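Local coordinates for esterase family protein (Staphylococcus aureus, PDB 7L0A) that probably hydrolyses S-formylglutathione to formate and glutathione, acting as a serine esterase of the esterase D family with an alpha/beta-hydrolase fold, at residues 149-154 with 205-210; 76-81 with 253-258; 47-52 with 121-126; 131-136 with 153-158; 138-143 with 190-195. All blocks are in the same frame, centred on the assembly; numbering follows the deposited sequence.

All five contacts are largely buried and belong to one alpha/beta-hydrolase fold. Contacts 1 and 3 join neighbouring parallel strands of the central sheet, and backbone hydrogen bonds carry them; contact 3 adds a salt bridge at its partly exposed end. Strands 123-128 and 148-152 are themselves neighbours, which puts the two contacts in one sheet. Contact 2 packs helix 244-259 on the turn leading into strand 79-83; it is mainly apolar and includes two partly exposed residues, H76 and T256. Contacts 4 and 5 share helix 130-141. Contact 4 sets its first turns against the loop beside the predicted catalytic residues. Contact 5 packs its C-terminal part on helix 188-197, away from them, through leucines and one bridging water.

Contact 1: 149-154 with 205-210; sequences AVPLSA and LLIMCG
A149-L152 and L205-M208 pair as neighbouring parallel strands in the central sheet of the alpha/beta-hydrolase fold. Their axes run 12° apart. L206 N donates to A149 O (3.1 Å), and M208 N donates to P151 O (3.1 Å). The last bond goes the other way, from S153 N to M208 O at 2.8 Å, just past the end of strand 148-152. P151 has no N-H to give to L206 O. That oxygen instead meets V150 CA at 3.1 Å in a CA-H...O contact, and the P151 ring lies against it through CD.

The side chains pack in pairs. L152 and M208 lie side by side and point the same way, with L152 CD2 3.8 Å from M208 SD. M208 CG stands anti to the carbonyl carbon (chi1 -38°), and L152 CD2 also touches M208 CB and CG. V150 and L206 run alongside each other in the same manner. P151 and I207 cross at a slant, CD to CG1 at 4.0 Å. A water joins S153 OG (2.7 Å) to G210 N (3.0 Å), accepting from the latter. S153 OG is also hydrogen-bonded to W247, and the S153 side chain touches D213 and H242 of the predicted charge relay. S153 thus lies beside the predicted active site.

V150 and L206 pack on W257, and M208 on Y246, both of helix 244-259. I207 and C209 meet helix 216-228. Strand 123-128 is hydrogen-bonded to strand 148-152 on its other side, and strand 234-238 packs beside 204-210.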
# COMPACT_ATOMS: atom_id res chain seq x y z
N ALA B 149 -6.64 -20.51 11.78
CA ALA B 149 -7.81 -20.04 11.04
C ALA B 149 -8.95 -19.80 12.02
O ALA B 149 -9.18 -20.63 12.91
CB ALA B 149 -8.23 -21.10 9.98
N VAL B 150 -9.66 -18.69 11.84
CA VAL B 150 -10.72 -18.27 12.75
C VAL B 150 -11.99 -17.95 11.96
O VAL B 150 -12.24 -16.81 11.54
CB VAL B 150 -10.29 -17.04 13.57
CG1 VAL B 150 -11.37 -16.66 14.55
CG2 VAL B 150 -8.98 -17.29 14.30
N PRO B 151 -12.86 -18.94 11.75
CA PRO B 151 -14.18 -18.66 11.17
C PRO B 151 -15.11 -18.05 12.22
O PRO B 151 -15.29 -18.61 13.30
CB PRO B 151 -14.69 -20.05 10.73
CG PRO B 151 -13.51 -20.93 10.77
CD PRO B 151 -12.60 -20.39 11.84
N LEU B 152 -15.71 -16.91 11.87
CA LEU B 152 -16.62 -16.16 12.73
C LEU B 152 -18.01 -16.23 12.12
O LEU B 152 -18.19 -15.84 10.96
CB LEU B 152 -16.18 -14.70 12.84
CG LEU B 152 -14.78 -14.42 13.38
CD1 LEU B 152 -14.58 -12.89 13.32
CD2 LEU B 152 -14.61 -14.93 14.76
N SER B 153 -18.99 -16.67 12.89
CA SER B 153 -20.38 -16.66 12.44
C SER B 153 -20.49 -17.20 11.02
O SER B 153 -21.17 -16.61 10.16
CB SER B 153 -20.96 -15.25 12.51
OG SER B 153 -20.65 -14.65 13.77
N ALA B 154 -19.83 -18.35 10.79
CA ALA B 154 -19.55 -18.79 9.43
C ALA B 154 -20.72 -19.54 8.81
O ALA B 154 -21.56 -20.15 9.48
CB ALA B 154 -18.30 -19.68 9.40
N LEU B 205 -7.79 -24.29 14.73
CA LEU B 205 -9.08 -23.67 14.51
C LEU B 205 -9.64 -23.04 15.77
O LEU B 205 -9.73 -23.70 16.82
CB LEU B 205 -10.08 -24.71 14.00
CG LEU B 205 -9.80 -25.30 12.62
CD1 LEU B 205 -10.78 -26.46 12.39
CD2 LEU B 205 -9.96 -24.24 11.55
N LEU B 206 -10.04 -21.77 15.66
CA LEU B 206 -10.84 -21.08 16.67
C LEU B 206 -12.13 -20.68 15.96
O LEU B 206 -12.11 -19.85 15.05
CB LEU B 206 -10.11 -19.88 17.26
CG LEU B 206 -10.99 -19.03 18.16
CD1 LEU B 206 -11.47 -19.77 19.37
CD2 LEU B 206 -10.21 -17.77 18.55
N ILE B 207 -13.24 -21.30 16.35
CA ILE B 207 -14.54 -21.06 15.72
C ILE B 207 -15.40 -20.31 16.71
O ILE B 207 -15.52 -20.72 17.87
CB ILE B 207 -15.20 -22.38 15.27
CG1 ILE B 207 -14.27 -23.09 14.29
CG2 ILE B 207 -16.58 -22.13 14.72
CD1 ILE B 207 -14.69 -24.52 13.96
N MET B 208 -16.00 -19.20 16.28
CA MET B 208 -16.77 -18.35 17.19
C MET B 208 -18.11 -18.00 16.54
O MET B 208 -18.20 -17.77 15.33
CB MET B 208 -16.00 -17.06 17.56
CG MET B 208 -14.52 -17.26 17.76
SD MET B 208 -13.66 -15.74 18.31
CE MET B 208 -14.22 -15.69 19.99
N CYS B 209 -19.15 -17.96 17.36
CA CYS B 209 -20.46 -17.51 16.91
C CYS B 209 -21.25 -17.02 18.11
O CYS B 209 -21.17 -17.60 19.19
CB CYS B 209 -21.19 -18.66 16.19
SG CYS B 209 -22.65 -18.19 15.28
N GLY B 210 -22.04 -15.98 17.91
CA GLY B 210 -22.94 -15.53 18.95
C GLY B 210 -24.19 -16.38 19.01
O GLY B 210 -24.71 -16.84 18.00
O HOH W 1 -22.66 -14.22 15.59

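Contact 2: 76-81 with 253-258; sequences HKLAVI and RAITWM
I255 CG2 touches both H76 and L78, and these three residues bury the most surface here. The contact sets helix 244-259 against the turn that leads into strand 79-83 of the alpha/beta-hydrolase sheet. H76 is the first residue after helix 69-75 to leave the helical conformation. Its imidazole crosses I255 at a slant, and CD2 lies 3.8 Å from I255 CG2. T256 CA sits over one face of the same ring, 4.2 Å above its plane and shifted toward the rim. I255 CG2 stands anti to the backbone N, and this branch does the touching toward H76.

L78 comes in through one methyl. Its CD2 is 3.9 Å from I255 CG2 and equally far from I255 CG1. The same L78 CD2 comes to 4.3 Å of M258 SD, a looser apolar touch. L78 and M258 both also pack on L50 of strand 49-53, while I255 leans on I69 and Y72 of helix 69-75.

T256 OG1 is hydrogen-bonded to K252 O one turn earlier in its own helix. T256 OG1 lies 3.5 Å from H76 NE2. The chemistry is therefore mostly apolar: the aliphatic branches of I255 and L78 CD2 make a buried patch, and the partly exposed H76 and T256 lie beside it. The join rests chiefly on fit.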
# COMPACT_ATOMS: atom_id res chain seq x y z
N HIS B 76 -0.59 -5.97 19.15
CA HIS B 76 0.04 -7.26 18.96
C HIS B 76 0.97 -7.31 17.76
O HIS B 76 1.38 -8.40 17.36
CB HIS B 76 -1.05 -8.32 18.85
CG HIS B 76 -1.85 -8.47 20.11
ND1 HIS B 76 -1.34 -9.10 21.23
CD2 HIS B 76 -3.07 -8.01 20.45
CE1 HIS B 76 -2.24 -9.07 22.19
NE2 HIS B 76 -3.29 -8.40 21.76
N LYS B 77 1.35 -6.14 17.22
CA LYS B 77 2.27 -6.05 16.08
C LYS B 77 1.89 -6.99 14.93
O LYS B 77 2.73 -7.69 14.36
CB LYS B 77 3.71 -6.29 16.52
CG LYS B 77 4.71 -5.73 15.53
CD LYS B 77 6.14 -5.78 16.09
CE LYS B 77 7.09 -4.98 15.21
NZ LYS B 77 8.42 -4.85 15.90
N LEU B 78 0.63 -6.95 14.53
CA LEU B 78 0.07 -7.83 13.52
C LEU B 78 -0.29 -7.03 12.27
O LEU B 78 -1.03 -6.05 12.36
CB LEU B 78 -1.15 -8.55 14.09
CG LEU B 78 -1.88 -9.52 13.16
CD1 LEU B 78 -1.05 -10.75 12.84
CD2 LEU B 78 -3.20 -9.96 13.82
N ALA B 79 0.32 -7.39 11.14
CA ALA B 79 -0.14 -6.89 9.85
C ALA B 79 -1.50 -7.51 9.54
O ALA B 79 -1.72 -8.71 9.73
CB ALA B 79 0.84 -7.24 8.73
N VAL B 80 -2.41 -6.71 8.99
CA VAL B 80 -3.71 -7.24 8.56
C VAL B 80 -4.00 -6.81 7.12
O VAL B 80 -3.84 -5.64 6.75
CB VAL B 80 -4.85 -6.79 9.50
CG1 VAL B 80 -6.15 -7.53 9.12
CG2 VAL B 80 -4.52 -7.11 10.94
N ILE B 81 -4.44 -7.78 6.31
CA ILE B 81 -4.79 -7.59 4.91
C ILE B 81 -6.29 -7.75 4.79
O ILE B 81 -6.84 -8.81 5.14
CB ILE B 81 -4.07 -8.63 4.01
CG1 ILE B 81 -2.64 -8.85 4.46
CG2 ILE B 81 -4.22 -8.27 2.53
CD1 ILE B 81 -1.75 -7.61 4.33
N ARG B 253 -10.62 -10.91 20.44
CA ARG B 253 -10.23 -12.18 21.04
C ARG B 253 -9.40 -13.02 20.09
O ARG B 253 -8.39 -13.61 20.48
CB ARG B 253 -11.49 -12.93 21.50
CG ARG B 253 -11.31 -14.39 21.76
CD ARG B 253 -10.50 -14.64 23.04
NE ARG B 253 -10.23 -16.07 23.16
CZ ARG B 253 -9.04 -16.59 23.41
NH1 ARG B 253 -7.99 -15.81 23.58
NH2 ARG B 253 -8.91 -17.91 23.50
N ALA B 254 -9.82 -13.05 18.82
CA ALA B 254 -9.12 -13.84 17.82
C ALA B 254 -7.67 -13.38 17.64
O ALA B 254 -6.77 -14.21 17.51
CB ALA B 254 -9.86 -13.76 16.50
N ILE B 255 -7.44 -12.07 17.64
CA ILE B 255 -6.08 -11.57 17.41
C ILE B 255 -5.20 -11.92 18.58
O ILE B 255 -4.06 -12.36 18.40
CB ILE B 255 -6.12 -10.05 17.14
CG1 ILE B 255 -6.61 -9.81 15.70
CG2 ILE B 255 -4.73 -9.43 17.34
CD1 ILE B 255 -6.90 -8.37 15.36
N THR B 256 -5.70 -11.78 19.81
CA THR B 256 -4.93 -12.21 20.97
C THR B 256 -4.57 -13.70 20.88
O THR B 256 -3.43 -14.10 21.14
CB THR B 256 -5.71 -11.93 22.25
OG1 THR B 256 -5.99 -10.53 22.32
CG2 THR B 256 -4.89 -12.36 23.46
N TRP B 257 -5.54 -14.53 20.48
CA TRP B 257 -5.31 -15.96 20.36
C TRP B 257 -4.29 -16.27 19.26
O TRP B 257 -3.42 -17.14 19.44
CB TRP B 257 -6.65 -16.64 20.11
CG TRP B 257 -6.59 -18.10 19.82
CD1 TRP B 257 -6.56 -19.12 20.74
CD2 TRP B 257 -6.58 -18.73 18.53
NE1 TRP B 257 -6.52 -20.34 20.10
CE2 TRP B 257 -6.54 -20.12 18.74
CE3 TRP B 257 -6.62 -18.25 17.22
CZ2 TRP B 257 -6.51 -21.03 17.69
CZ3 TRP B 257 -6.62 -19.16 16.18
CH2 TRP B 257 -6.56 -20.53 16.42
N MET B 258 -4.38 -15.57 18.15
CA MET B 258 -3.49 -15.82 17.02
C MET B 258 -2.03 -15.66 17.38
O MET B 258 -1.18 -16.45 16.97
CB MET B 258 -3.80 -14.84 15.89
CG MET B 258 -4.92 -15.19 15.00
SD MET B 258 -5.11 -13.76 13.91
CE MET B 258 -6.89 -13.87 13.77

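Contact 3: 47-52 with 121-126; sequences LKTLML and DDNFIA
K48 and D122 form a salt bridge, NZ to OD1 at 2.9 Å, at the start of a parallel strand pair. The two side chains cross at about a right angle. OD1 uses its anti lone pair, and the lysine chain bends at its last torsion (chi4 -72°), which places NZ. The other oxygen, D122 OD2, is hydrogen-bonded to S117.

Four backbone bonds follow, each 2.9 Å: T49 N to D122 O, F124 N to T49 O, M51 N to F124 O and A126 N to M51 O. CA-H...O contacts run between them. T49 OG1 turns back to L47 O at 3.0 Å, with the donor above the carbonyl plane. N123 lies beside T49, pointing the same way, and H111 and K119 hold its amide.

Packing fills both faces. L50 CD1 lies 3.9 Å from F124 CB and as far from A126 CB. On the other face M51 and I125 run side by side, M51 CB to I125 CG1 at 4.1 Å.

The pair belongs to the central sheet of the alpha/beta-hydrolase fold. Strand 79-83 is hydrogen-bonded to 49-53 on the side away from 123-128. M51 faces helix 99-113, whereas L50, L52 and F124 face helix 244-259.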
# COMPACT_ATOMS: atom_id res chain seq x y z
N LEU B 47 6.83 -9.42 9.11
CA LEU B 47 5.75 -9.35 10.08
C LEU B 47 4.82 -10.55 10.02
O LEU B 47 4.52 -11.07 8.94
CB LEU B 47 4.90 -8.11 9.81
CG LEU B 47 5.57 -6.73 10.00
CD1 LEU B 47 4.86 -5.72 9.11
CD2 LEU B 47 5.46 -6.36 11.45
N LYS B 48 4.29 -10.93 11.19
CA LYS B 48 3.14 -11.82 11.24
C LYS B 48 1.95 -11.16 10.54
O LYS B 48 1.73 -9.95 10.64
CB LYS B 48 2.76 -12.17 12.68
CG LYS B 48 3.77 -13.03 13.40
CD LYS B 48 3.32 -13.29 14.83
CE LYS B 48 4.32 -14.19 15.58
NZ LYS B 48 4.25 -15.62 15.10
N THR B 49 1.17 -11.97 9.84
CA THR B 49 0.17 -11.45 8.92
C THR B 49 -1.14 -12.20 9.01
O THR B 49 -1.16 -13.44 8.99
CB THR B 49 0.72 -11.53 7.48
OG1 THR B 49 1.93 -10.78 7.37
CG2 THR B 49 -0.28 -11.04 6.48
N LEU B 50 -2.24 -11.43 9.06
CA LEU B 50 -3.60 -11.96 9.05
C LEU B 50 -4.30 -11.55 7.77
O LEU B 50 -4.35 -10.36 7.44
CB LEU B 50 -4.39 -11.44 10.25
CG LEU B 50 -5.88 -11.63 10.26
CD1 LEU B 50 -6.21 -13.14 10.25
CD2 LEU B 50 -6.54 -10.94 11.43
N MET B 51 -4.83 -12.52 7.04
CA MET B 51 -5.79 -12.29 5.97
C MET B 51 -7.20 -12.27 6.54
O MET B 51 -7.63 -13.25 7.16
CB MET B 51 -5.65 -13.40 4.92
CG MET B 51 -6.65 -13.27 3.76
SD MET B 51 -6.36 -11.89 2.63
CE MET B 51 -4.89 -12.47 1.77
N LEU B 52 -7.92 -11.16 6.37
CA LEU B 52 -9.23 -10.97 6.98
C LEU B 52 -10.29 -10.78 5.92
O LEU B 52 -10.17 -9.93 5.03
CB LEU B 52 -9.18 -9.78 7.96
CG LEU B 52 -10.49 -9.52 8.70
CD1 LEU B 52 -11.01 -10.68 9.51
CD2 LEU B 52 -10.30 -8.29 9.59
N ASP B 121 3.95 -20.46 10.20
CA ASP B 121 3.68 -20.16 11.60
C ASP B 121 3.34 -18.70 11.82
O ASP B 121 2.83 -18.34 12.90
CB ASP B 121 4.88 -20.52 12.47
CG ASP B 121 4.95 -21.99 12.79
OD1 ASP B 121 3.99 -22.73 12.45
OD2 ASP B 121 5.95 -22.42 13.39
N ASP B 122 3.62 -17.82 10.84
CA ASP B 122 3.38 -16.39 10.97
C ASP B 122 2.17 -15.91 10.16
O ASP B 122 1.96 -14.71 10.04
CB ASP B 122 4.61 -15.59 10.51
CG ASP B 122 5.83 -15.82 11.37
OD1 ASP B 122 5.72 -16.03 12.60
OD2 ASP B 122 6.95 -15.78 10.79
N ASN B 123 1.38 -16.82 9.59
CA ASN B 123 0.27 -16.44 8.74
C ASN B 123 -1.04 -17.04 9.20
O ASN B 123 -1.13 -18.26 9.45
CB ASN B 123 0.55 -16.87 7.29
CG ASN B 123 1.45 -15.89 6.57
OD1 ASN B 123 0.98 -14.86 6.06
ND2 ASN B 123 2.74 -16.17 6.56
N PHE B 124 -2.06 -16.18 9.28
CA PHE B 124 -3.36 -16.52 9.84
C PHE B 124 -4.44 -16.06 8.87
O PHE B 124 -4.21 -15.22 8.02
CB PHE B 124 -3.53 -15.87 11.22
CG PHE B 124 -2.29 -15.91 12.07
CD1 PHE B 124 -1.69 -17.11 12.40
CD2 PHE B 124 -1.70 -14.73 12.51
CE1 PHE B 124 -0.53 -17.16 13.18
CE2 PHE B 124 -0.53 -14.78 13.29
CZ PHE B 124 0.03 -15.99 13.61
N ILE B 125 -5.63 -16.63 9.01
CA ILE B 125 -6.76 -16.25 8.18
C ILE B 125 -8.01 -16.27 9.05
O ILE B 125 -8.14 -17.06 10.00
CB ILE B 125 -6.86 -17.17 6.93
CG1 ILE B 125 -7.93 -16.62 5.98
CG2 ILE B 125 -7.03 -18.64 7.29
CD1 ILE B 125 -7.81 -17.13 4.55
N ALA B 126 -8.90 -15.32 8.78
CA ALA B 126 -10.12 -15.17 9.56
C ALA B 126 -11.16 -14.46 8.73
O ALA B 126 -10.83 -13.78 7.75
CB ALA B 126 -9.88 -14.38 10.85

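Contact 4: 131-136 with 153-158; sequences GGYGTI and SAVFEA
I136 and F156 cross at about a right angle. I136 CG1 comes to the edge of the phenyl ring, near its plane, 4.1 Å from CE1. A154 CB lies over one face of that ring, 3.6 Å above the plane and offset toward the rim. The F156 ring also stacks with F222 of helix 216-228.

A154 CB points at helix 130-141 and lies 3.7 Å from G132 C. G132 has no side chain, and this lets the loop come so close to the helix.

Y133 carries the third meeting. Its CG is anti to the backbone N (chi1 170°), and the ring turns its edge to V155 O. That oxygen lies in the ring plane, 3.5 Å from CD2 and 3.3 Å from CB of Y133. Y133 OH is hydrogen-bonded to H186 O.

G131, near the start of the helix, belongs to a GxSxG nucleophile-elbow pattern, consistent with S129 as the predicted nucleophile. The V155 side chain is about 4 Å from that of S129 at the nearest atoms, so the loop borders the predicted catalytic site. The chemistry is apolar apart from V155 O. This carbonyl is buried and has no hydrogen-bond partner in the model. Carbon atoms of Y133, CB and CD2 nearest, approach it from the helix, and they may offset its burial only weakly.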
# COMPACT_ATOMS: atom_id res chain seq x y z
N GLY B 131 -17.22 -14.67 4.59
CA GLY B 131 -15.81 -14.70 4.90
C GLY B 131 -15.41 -15.82 5.84
O GLY B 131 -14.23 -16.17 5.90
N GLY B 132 -16.36 -16.35 6.61
CA GLY B 132 -16.07 -17.50 7.44
C GLY B 132 -16.11 -18.78 6.62
O GLY B 132 -15.33 -19.69 6.87
N TYR B 133 -17.03 -18.83 5.65
CA TYR B 133 -16.98 -19.88 4.62
C TYR B 133 -15.64 -19.85 3.89
O TYR B 133 -14.96 -20.88 3.76
CB TYR B 133 -18.13 -19.68 3.65
CG TYR B 133 -18.11 -20.52 2.39
CD1 TYR B 133 -17.45 -20.09 1.26
CD2 TYR B 133 -18.77 -21.71 2.34
CE1 TYR B 133 -17.43 -20.83 0.10
CE2 TYR B 133 -18.75 -22.47 1.19
CZ TYR B 133 -18.07 -22.01 0.08
OH TYR B 133 -18.05 -22.78 -1.07
N GLY B 134 -15.21 -18.65 3.46
CA GLY B 134 -13.88 -18.52 2.87
C GLY B 134 -12.79 -19.04 3.79
O GLY B 134 -11.90 -19.78 3.37
N THR B 135 -12.85 -18.64 5.07
CA THR B 135 -11.82 -19.03 6.01
C THR B 135 -11.70 -20.53 6.11
O THR B 135 -10.59 -21.09 6.05
CB THR B 135 -12.07 -18.42 7.38
OG1 THR B 135 -11.92 -17.00 7.28
CG2 THR B 135 -11.06 -18.91 8.41
N ILE B 136 -12.83 -21.23 6.29
CA ILE B 136 -12.79 -22.68 6.44
C ILE B 136 -12.40 -23.35 5.12
O ILE B 136 -11.67 -24.35 5.13
CB ILE B 136 -14.12 -23.22 6.99
CG1 ILE B 136 -13.96 -24.66 7.51
CG2 ILE B 136 -15.24 -23.20 5.99
CD1 ILE B 136 -13.11 -24.76 8.76
N SER B 153 -18.99 -16.67 12.89
CA SER B 153 -20.38 -16.66 12.44
C SER B 153 -20.49 -17.20 11.02
O SER B 153 -21.17 -16.61 10.16
CB SER B 153 -20.96 -15.25 12.51
OG SER B 153 -20.65 -14.65 13.77
N ALA B 154 -19.83 -18.35 10.79
CA ALA B 154 -19.55 -18.79 9.43
C ALA B 154 -20.72 -19.54 8.81
O ALA B 154 -21.56 -20.15 9.48
CB ALA B 154 -18.30 -19.68 9.40
N VAL B 155 -20.77 -19.44 7.48
CA VAL B 155 -21.61 -20.25 6.60
C VAL B 155 -20.90 -21.57 6.33
O VAL B 155 -19.85 -21.61 5.69
CB VAL B 155 -21.87 -19.48 5.30
CG1 VAL B 155 -22.49 -20.34 4.22
CG2 VAL B 155 -22.74 -18.24 5.55
N PHE B 156 -21.47 -22.67 6.85
CA PHE B 156 -20.89 -24.00 6.69
C PHE B 156 -21.70 -24.92 5.79
O PHE B 156 -21.22 -26.03 5.44
CB PHE B 156 -20.72 -24.70 8.05
CG PHE B 156 -19.67 -24.09 8.98
CD1 PHE B 156 -18.34 -24.08 8.63
CD2 PHE B 156 -20.05 -23.56 10.21
CE1 PHE B 156 -17.38 -23.52 9.49
CE2 PHE B 156 -19.10 -23.02 11.07
CZ PHE B 156 -17.77 -22.99 10.70
N GLU B 157 -22.94 -24.55 5.48
CA GLU B 157 -23.85 -25.43 4.79
C GLU B 157 -24.42 -24.76 3.55
O GLU B 157 -24.67 -23.57 3.52
CB GLU B 157 -25.05 -25.83 5.67
CG GLU B 157 -24.71 -26.24 7.06
CD GLU B 157 -25.80 -27.09 7.67
OE1 GLU B 157 -26.79 -27.38 6.97
OE2 GLU B 157 -25.66 -27.48 8.85
N ALA B 158 -24.72 -25.60 2.56
CA ALA B 158 -25.25 -25.09 1.31
C ALA B 158 -26.56 -24.33 1.50
O ALA B 158 -26.80 -23.31 0.82
CB ALA B 158 -25.45 -26.27 0.35

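Contact 5: 138-143 with 190-195; sequences FALTQG and YLLDKA
L140 is the bump of this helix-helix contact, and it fits a hollow on helix 188-197 lined by L191, L192 and A195. Both helices belong to the alpha/beta-hydrolase fold. Helix 130-141, which runs on from the predicted nucleophile's turn, offers its C-terminal part here. L140 has the most buried surface of the contact.

Its two methyls divide the hollow. CD1 presses on the backbone, 3.7 Å from L192 N, and also meets L191 CB at 4.0 Å. CD2 goes to the L192 side: it lies 3.8 Å from L192 CD1 and 4.1 Å from A195 CB. L140 CG stands anti to the carbonyl carbon (chi1 -60°), and both methyls branch from it. The A195 methyl touches both L140 CD2 and the L140 carbonyl, whose O is 3.7 Å from A195 CB.

A smaller bump lies beside the first. T141 and L191 meet at a slant, T141 CG2 to L191 CD2 at 3.9 Å. T141 OG1 is hydrogen-bonded to K137 O, earlier in the chain, and CG2 is anti to the carbonyl carbon.

L192 also packs on F222, Y225 and L226 of helix 216-228. F138, pointing away from the contact, packs on helix 99-113.

One water links the backbones. It donates to L140 O at 2.7 Å and to L191 O at 2.9 Å, and L191 O also accepts the helical bond from A195 N.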
# COMPACT_ATOMS: atom_id res chain seq x y z
N PHE B 138 -10.24 -22.10 2.90
CA PHE B 138 -8.79 -21.96 2.81
C PHE B 138 -8.09 -22.81 3.86
O PHE B 138 -7.02 -23.37 3.58
CB PHE B 138 -8.37 -20.48 2.92
CG PHE B 138 -8.78 -19.66 1.72
CD1 PHE B 138 -8.25 -19.94 0.47
CD2 PHE B 138 -9.69 -18.64 1.85
CE1 PHE B 138 -8.65 -19.20 -0.64
CE2 PHE B 138 -10.10 -17.89 0.75
CZ PHE B 138 -9.58 -18.19 -0.49
N ALA B 139 -8.67 -22.95 5.05
CA ALA B 139 -8.08 -23.83 6.06
C ALA B 139 -7.98 -25.27 5.58
O ALA B 139 -7.01 -25.96 5.93
CB ALA B 139 -8.89 -23.79 7.35
N LEU B 140 -8.94 -25.72 4.79
CA LEU B 140 -9.00 -27.11 4.37
C LEU B 140 -8.40 -27.37 3.00
O LEU B 140 -8.28 -28.54 2.63
CB LEU B 140 -10.46 -27.60 4.38
CG LEU B 140 -11.20 -27.55 5.72
CD1 LEU B 140 -12.69 -27.79 5.62
CD2 LEU B 140 -10.60 -28.56 6.71
N THR B 141 -8.02 -26.34 2.25
CA THR B 141 -7.35 -26.48 0.96
C THR B 141 -5.95 -25.87 0.91
O THR B 141 -5.16 -26.25 0.03
CB THR B 141 -8.20 -25.86 -0.16
OG1 THR B 141 -8.36 -24.45 0.10
CG2 THR B 141 -9.57 -26.55 -0.25
N GLN B 142 -5.65 -24.91 1.78
CA GLN B 142 -4.36 -24.25 1.88
C GLN B 142 -3.80 -24.37 3.30
O GLN B 142 -3.23 -23.40 3.84
CB GLN B 142 -4.51 -22.78 1.47
CG GLN B 142 -4.98 -22.60 0.04
CD GLN B 142 -3.87 -22.84 -0.98
OE1 GLN B 142 -2.70 -22.56 -0.72
NE2 GLN B 142 -4.25 -23.34 -2.14
N GLY B 143 -3.98 -25.54 3.92
CA GLY B 143 -3.53 -25.77 5.28
C GLY B 143 -2.04 -25.64 5.50
O GLY B 143 -1.60 -25.43 6.64
N TYR B 190 -17.53 -31.64 2.53
CA TYR B 190 -16.76 -32.43 1.58
C TYR B 190 -15.28 -32.08 1.67
O TYR B 190 -14.42 -32.96 1.64
CB TYR B 190 -17.27 -32.20 0.16
CG TYR B 190 -16.44 -32.84 -0.93
CD1 TYR B 190 -15.36 -32.15 -1.52
CD2 TYR B 190 -16.72 -34.11 -1.37
CE1 TYR B 190 -14.59 -32.75 -2.49
CE2 TYR B 190 -15.97 -34.70 -2.35
CZ TYR B 190 -14.92 -34.01 -2.91
OH TYR B 190 -14.17 -34.64 -3.88
N LEU B 191 -14.97 -30.78 1.78
CA LEU B 191 -13.57 -30.40 1.90
C LEU B 191 -12.96 -30.97 3.16
O LEU B 191 -11.78 -31.35 3.19
CB LEU B 191 -13.46 -28.89 1.90
CG LEU B 191 -13.83 -28.17 0.59
CD1 LEU B 191 -13.79 -26.67 0.82
CD2 LEU B 191 -12.86 -28.56 -0.49
N LEU B 192 -13.74 -31.02 4.23
CA LEU B 192 -13.24 -31.54 5.50
C LEU B 192 -12.91 -33.01 5.37
O LEU B 192 -11.82 -33.45 5.78
CB LEU B 192 -14.29 -31.29 6.57
CG LEU B 192 -14.01 -31.70 8.02
CD1 LEU B 192 -12.79 -31.03 8.60
CD2 LEU B 192 -15.28 -31.33 8.78
N ASP B 193 -13.83 -33.78 4.80
CA ASP B 193 -13.60 -35.21 4.61
C ASP B 193 -12.40 -35.47 3.71
O ASP B 193 -11.64 -36.42 3.94
CB ASP B 193 -14.85 -35.87 4.05
CG ASP B 193 -15.99 -35.91 5.05
OD1 ASP B 193 -15.74 -35.81 6.28
OD2 ASP B 193 -17.14 -36.07 4.59
N LYS B 194 -12.21 -34.65 2.68
CA LYS B 194 -11.09 -34.83 1.78
C LYS B 194 -9.77 -34.47 2.45
O LYS B 194 -8.77 -35.19 2.31
CB LYS B 194 -11.31 -33.98 0.52
CG LYS B 194 -10.33 -34.22 -0.61
CD LYS B 194 -10.72 -33.38 -1.81
CE LYS B 194 -9.65 -33.46 -2.89
NZ LYS B 194 -8.41 -32.77 -2.42
N ALA B 195 -9.75 -33.37 3.22
CA ALA B 195 -8.51 -32.92 3.85
C ALA B 195 -7.93 -33.99 4.77
O ALA B 195 -6.72 -34.23 4.77
CB ALA B 195 -8.76 -31.63 4.63
O HOH W 2 -9.75 -30.41 1.27